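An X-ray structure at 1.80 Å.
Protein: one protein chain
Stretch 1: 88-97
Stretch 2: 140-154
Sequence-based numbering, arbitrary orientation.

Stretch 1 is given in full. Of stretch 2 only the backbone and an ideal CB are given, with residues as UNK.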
# COMPACT_ATOMS: atom_id res chain seq x y z
N MET A 88 9.48 -18.40 -0.42
CA MET A 88 8.18 -18.47 -1.06
C MET A 88 8.24 -19.23 -2.38
O MET A 88 9.34 -19.60 -2.81
CB MET A 88 7.62 -17.06 -1.27
CG MET A 88 7.35 -16.34 0.02
SD MET A 88 6.62 -14.70 -0.27
CE MET A 88 4.95 -15.15 -0.68
N ALA A 89 7.07 -19.48 -3.03
CA ALA A 89 6.99 -20.14 -4.34
C ALA A 89 7.87 -19.35 -5.35
O ALA A 89 7.93 -18.12 -5.25
CB ALA A 89 5.55 -20.19 -4.82
N PRO A 90 8.59 -20.04 -6.28
CA PRO A 90 9.53 -19.32 -7.16
C PRO A 90 8.91 -18.30 -8.10
O PRO A 90 9.62 -17.41 -8.58
CB PRO A 90 10.26 -20.44 -7.92
CG PRO A 90 9.36 -21.62 -7.82
CD PRO A 90 8.66 -21.50 -6.49
N GLU A 91 7.60 -18.40 -8.32
CA GLU A 91 6.84 -17.44 -9.14
C GLU A 91 6.94 -16.01 -8.59
O GLU A 91 6.89 -15.05 -9.36
CB GLU A 91 5.36 -17.82 -9.19
CG GLU A 91 5.07 -19.09 -9.97
CD GLU A 91 5.26 -20.41 -9.25
OE1 GLU A 91 5.80 -20.43 -8.12
OE2 GLU A 91 4.92 -21.45 -9.85
N TRP A 92 7.08 -15.88 -7.27
CA TRP A 92 7.13 -14.57 -6.61
C TRP A 92 8.30 -13.66 -6.95
O TRP A 92 8.13 -12.44 -6.88
CB TRP A 92 6.93 -14.71 -5.11
CG TRP A 92 5.52 -15.09 -4.73
CD1 TRP A 92 5.12 -16.28 -4.18
CD2 TRP A 92 4.34 -14.28 -4.84
NE1 TRP A 92 3.77 -16.25 -3.93
CE2 TRP A 92 3.25 -15.06 -4.36
CE3 TRP A 92 4.07 -13.00 -5.37
CZ2 TRP A 92 1.94 -14.57 -4.32
CZ3 TRP A 92 2.76 -12.51 -5.32
CH2 TRP A 92 1.71 -13.30 -4.82
N ASN A 93 9.46 -14.21 -7.36
CA ASN A 93 10.62 -13.39 -7.73
C ASN A 93 10.28 -12.40 -8.84
O ASN A 93 10.38 -11.18 -8.63
CB ASN A 93 11.82 -14.26 -8.13
CG ASN A 93 13.06 -13.45 -8.41
OD1 ASN A 93 13.37 -13.13 -9.56
ND2 ASN A 93 13.74 -13.06 -7.36
N LYS A 94 9.83 -12.92 -10.01
CA LYS A 94 9.45 -12.12 -11.18
C LYS A 94 8.22 -11.26 -10.92
O LYS A 94 8.19 -10.12 -11.37
CB LYS A 94 9.21 -12.99 -12.43
CG LYS A 94 9.42 -12.24 -13.74
CD LYS A 94 10.91 -12.13 -14.11
CE LYS A 94 11.32 -10.70 -14.35
NZ LYS A 94 12.79 -10.52 -14.17
N ILE A 95 7.20 -11.82 -10.24
CA ILE A 95 5.98 -11.07 -9.93
C ILE A 95 6.35 -9.83 -9.11
O ILE A 95 5.92 -8.74 -9.46
CB ILE A 95 4.94 -11.95 -9.19
CG1 ILE A 95 4.43 -13.11 -10.10
CG2 ILE A 95 3.79 -11.09 -8.68
CD1 ILE A 95 3.43 -14.10 -9.37
N THR A 96 7.22 -10.01 -8.11
CA THR A 96 7.70 -8.93 -7.23
C THR A 96 8.49 -7.89 -7.99
O THR A 96 8.17 -6.70 -7.91
CB THR A 96 8.41 -9.49 -5.99
OG1 THR A 96 7.50 -10.33 -5.28
CG2 THR A 96 8.91 -8.40 -5.04
N LEU A 97 9.49 -8.33 -8.79
CA LEU A 97 10.29 -7.39 -9.60
C LEU A 97 9.41 -6.59 -10.58
O LEU A 97 9.55 -5.38 -10.66
CB LEU A 97 11.42 -8.12 -10.33
CG LEU A 97 12.54 -8.68 -9.46
CD1 LEU A 97 13.37 -9.70 -10.23
CD2 LEU A 97 13.47 -7.56 -8.95
N UNK A 140 0.09 0.48 -4.17
CA UNK A 140 0.27 -0.18 -5.46
C UNK A 140 0.92 -1.56 -5.26
O UNK A 140 0.47 -2.54 -5.86
CB UNK A 140 1.12 0.69 -6.39
N UNK A 141 1.95 -1.65 -4.42
CA UNK A 141 2.62 -2.94 -4.19
C UNK A 141 1.66 -3.99 -3.65
O UNK A 141 1.57 -5.09 -4.19
CB UNK A 141 3.79 -2.77 -3.22
N UNK A 142 0.95 -3.65 -2.59
CA UNK A 142 0.02 -4.58 -1.98
C UNK A 142 -1.07 -5.04 -2.93
O UNK A 142 -1.37 -6.24 -3.00
CB UNK A 142 -0.61 -3.94 -0.74
N UNK A 143 -1.68 -4.09 -3.66
CA UNK A 143 -2.78 -4.45 -4.58
C UNK A 143 -2.29 -5.31 -5.73
O UNK A 143 -2.95 -6.28 -6.08
CB UNK A 143 -3.45 -3.19 -5.13
N UNK A 144 -1.13 -4.95 -6.30
CA UNK A 144 -0.56 -5.69 -7.44
C UNK A 144 -0.14 -7.11 -7.03
O UNK A 144 -0.44 -8.05 -7.77
CB UNK A 144 0.64 -4.94 -8.01
N UNK A 145 0.57 -7.26 -5.89
CA UNK A 145 1.01 -8.59 -5.42
C UNK A 145 -0.16 -9.54 -5.23
O UNK A 145 -0.11 -10.68 -5.68
CB UNK A 145 1.78 -8.46 -4.10
N UNK A 146 -1.23 -9.05 -4.58
CA UNK A 146 -2.44 -9.83 -4.32
C UNK A 146 -3.13 -10.26 -5.62
O UNK A 146 -3.52 -11.43 -5.73
CB UNK A 146 -3.41 -9.02 -3.46
N UNK A 147 -3.27 -9.34 -6.59
CA UNK A 147 -3.90 -9.58 -7.91
C UNK A 147 -3.11 -10.56 -8.79
O UNK A 147 -3.70 -11.28 -9.60
CB UNK A 147 -4.05 -8.25 -8.66
N UNK A 148 -1.79 -10.59 -8.63
CA UNK A 148 -0.91 -11.45 -9.42
C UNK A 148 -0.75 -12.86 -8.84
O UNK A 148 -0.10 -13.72 -9.44
CB UNK A 148 0.47 -10.79 -9.54
N UNK A 149 -1.32 -13.08 -7.66
CA UNK A 149 -1.24 -14.39 -7.01
C UNK A 149 -1.62 -15.55 -7.96
O UNK A 149 -2.72 -15.52 -8.52
CB UNK A 149 -2.15 -14.41 -5.78
N UNK A 150 -0.73 -16.54 -8.20
CA UNK A 150 -1.11 -17.70 -9.05
C UNK A 150 -2.36 -18.39 -8.48
O UNK A 150 -2.47 -18.52 -7.27
CB UNK A 150 0.04 -18.70 -9.15
N UNK A 151 -3.29 -18.84 -9.35
CA UNK A 151 -4.54 -19.49 -8.91
C UNK A 151 -4.24 -20.68 -7.97
O UNK A 151 -4.96 -20.88 -7.01
CB UNK A 151 -5.34 -19.97 -10.12
N UNK A 152 -3.12 -21.38 -8.19
CA UNK A 152 -2.72 -22.54 -7.37
C UNK A 152 -2.40 -22.13 -5.91
O UNK A 152 -2.37 -23.00 -5.04
CB UNK A 152 -1.50 -23.22 -8.00
N UNK A 153 -2.12 -20.82 -5.67
CA UNK A 153 -1.77 -20.26 -4.35
C UNK A 153 -2.87 -19.38 -3.78
O UNK A 153 -2.69 -18.80 -2.70
CB UNK A 153 -0.48 -19.45 -4.45
N UNK A 154 -4.00 -19.29 -4.48
CA UNK A 154 -5.11 -18.42 -4.10
C UNK A 154 -6.28 -19.25 -3.63
O UNK A 154 -6.67 -20.20 -4.31
CB UNK A 154 -5.53 -17.52 -5.27

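Position 140 lies within a helix that begins earlier in the chain, and nothing of stretch 1 lies within 5.5 Å of its ideal CB, so many residues would serve; it is C140, bonded covalently to a group elsewhere in the structure. At 141 CA-to-CB points sideways; a long side chain is needed to reach the helix of stretch 1, and a flexible apolar one such as methionine or leucine is a reasonable choice. M141 brings its CE 4.3 Å from T96 O. Stretch 1 sets no demand at 142 or 143; they are G142, which has no side chain, and M143. Position 144 points sideways and finds no partner in stretch 1, so small or polar residues would serve; in T144, OG1 gives a hydrogen bond of 2.8 Å to C140 O.

At 145 the ideal CB lies 4.3 Å from W92 CZ3, with I95 and T96 nearby. A branched or long apolar chain suits this site, leucine, isoleucine or methionine among them. L145 carries its CD2 to 4.2 Å from W92 CZ3, 4.3 Å from I95 CG2 and 3.8 Å from T96 OG1. L145 O lies at the edge of the indole, 3.3 Å from W92 CH2.

Positions 146 and 147 point away; they are F146 and A147.

At 148 CA-to-CB points toward stretch 1, and the ideal CB is already tight against I95 CG2, at 3.4 Å. Alanine would fit, as would a longer chain that turns aside beyond CB, such as glutamate, glutamine or lysine. E148 packs its CB 3.5 Å from I95 CG2, and with chi1 and chi2 both m its carboxylate swings clear of stretch 1.

At 149 CA-to-CB points sideways and the ideal CB is 4.1 Å from W92 CH2, so a small or medium side chain fits, alanine, cysteine or valine among them. C149 places SG 4.1 Å from W92 CZ2, oblique to the ring, and is also bonded covalently elsewhere in the structure.

Position 150, at phi -57° and psi 141°, permits proline, and it faces E91, W92 and I95; valine could also fit. P150 sets CD 4.2 Å from both W92 CZ2 and I95 CD1, and CG 4.2 Å from E91 CB.

Position 151 is out of reach: A151. At 152 CB points sideways, but the carboxylate of E91 invites lysine or arginine. K152 extends with chi2 to chi4 all t, and NZ donates to E91 OE2 at 2.9 Å in a salt bridge; water 1 links NZ to E91 OE1.

Position 153 points toward A89 and the indole, suiting a medium apolar chain. L153 CD1 lies 3.7 Å from A89 CB and 3.9 Å from W92 NE1. Position 154, out of reach, is F154.

Stretch 2 140-154: CMGMTLFAECPAKLF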
# COMPACT_ATOMS: atom_id res chain seq x y z
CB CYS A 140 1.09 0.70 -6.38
SG CYS A 140 1.47 -0.05 -7.97
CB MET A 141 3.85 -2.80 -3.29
CG MET A 141 5.08 -2.29 -4.02
SD MET A 141 5.60 -3.22 -5.49
CE MET A 141 5.99 -4.84 -4.73
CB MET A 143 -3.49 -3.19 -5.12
CG MET A 143 -4.19 -2.40 -4.02
SD MET A 143 -5.01 -0.89 -4.64
CE MET A 143 -3.71 0.04 -5.10
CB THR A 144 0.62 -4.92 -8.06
OG1 THR A 144 0.18 -3.59 -8.43
CG2 THR A 144 1.22 -5.65 -9.27
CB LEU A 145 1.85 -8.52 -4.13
CG LEU A 145 3.20 -7.79 -4.28
CD1 LEU A 145 3.79 -7.42 -2.89
CD2 LEU A 145 4.16 -8.53 -5.27
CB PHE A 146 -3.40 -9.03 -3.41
CG PHE A 146 -4.56 -9.82 -2.84
CD1 PHE A 146 -4.37 -10.72 -1.80
CD2 PHE A 146 -5.85 -9.62 -3.32
CE1 PHE A 146 -5.45 -11.39 -1.22
CE2 PHE A 146 -6.93 -10.32 -2.76
CZ PHE A 146 -6.73 -11.21 -1.72
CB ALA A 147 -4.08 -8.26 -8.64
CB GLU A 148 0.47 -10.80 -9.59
CG GLU A 148 0.48 -9.55 -10.45
CD GLU A 148 0.17 -9.74 -11.92
OE1 GLU A 148 0.08 -10.90 -12.38
OE2 GLU A 148 -0.00 -8.71 -12.61
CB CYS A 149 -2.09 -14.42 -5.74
SG CYS A 149 -1.86 -15.92 -4.75
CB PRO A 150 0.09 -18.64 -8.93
CG PRO A 150 1.25 -17.74 -8.54
CD PRO A 150 0.63 -16.71 -7.64
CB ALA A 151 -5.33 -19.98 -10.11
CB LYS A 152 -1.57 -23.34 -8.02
CG LYS A 152 -0.22 -22.62 -8.11
CD LYS A 152 0.88 -23.54 -8.61
CE LYS A 152 2.24 -22.89 -8.47
NZ LYS A 152 3.34 -23.73 -9.01
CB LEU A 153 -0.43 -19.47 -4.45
CG LEU A 153 0.79 -20.32 -4.81
CD1 LEU A 153 1.95 -19.45 -5.20
CD2 LEU A 153 1.17 -21.26 -3.67
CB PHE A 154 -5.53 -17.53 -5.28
CG PHE A 154 -6.39 -16.34 -4.90
CD1 PHE A 154 -5.82 -15.11 -4.60
CD2 PHE A 154 -7.78 -16.44 -4.89
CE1 PHE A 154 -6.62 -14.02 -4.24
CE2 PHE A 154 -8.58 -15.34 -4.56
CZ PHE A 154 -7.99 -14.14 -4.22
O HOH W 1 5.47 -23.02 -7.36
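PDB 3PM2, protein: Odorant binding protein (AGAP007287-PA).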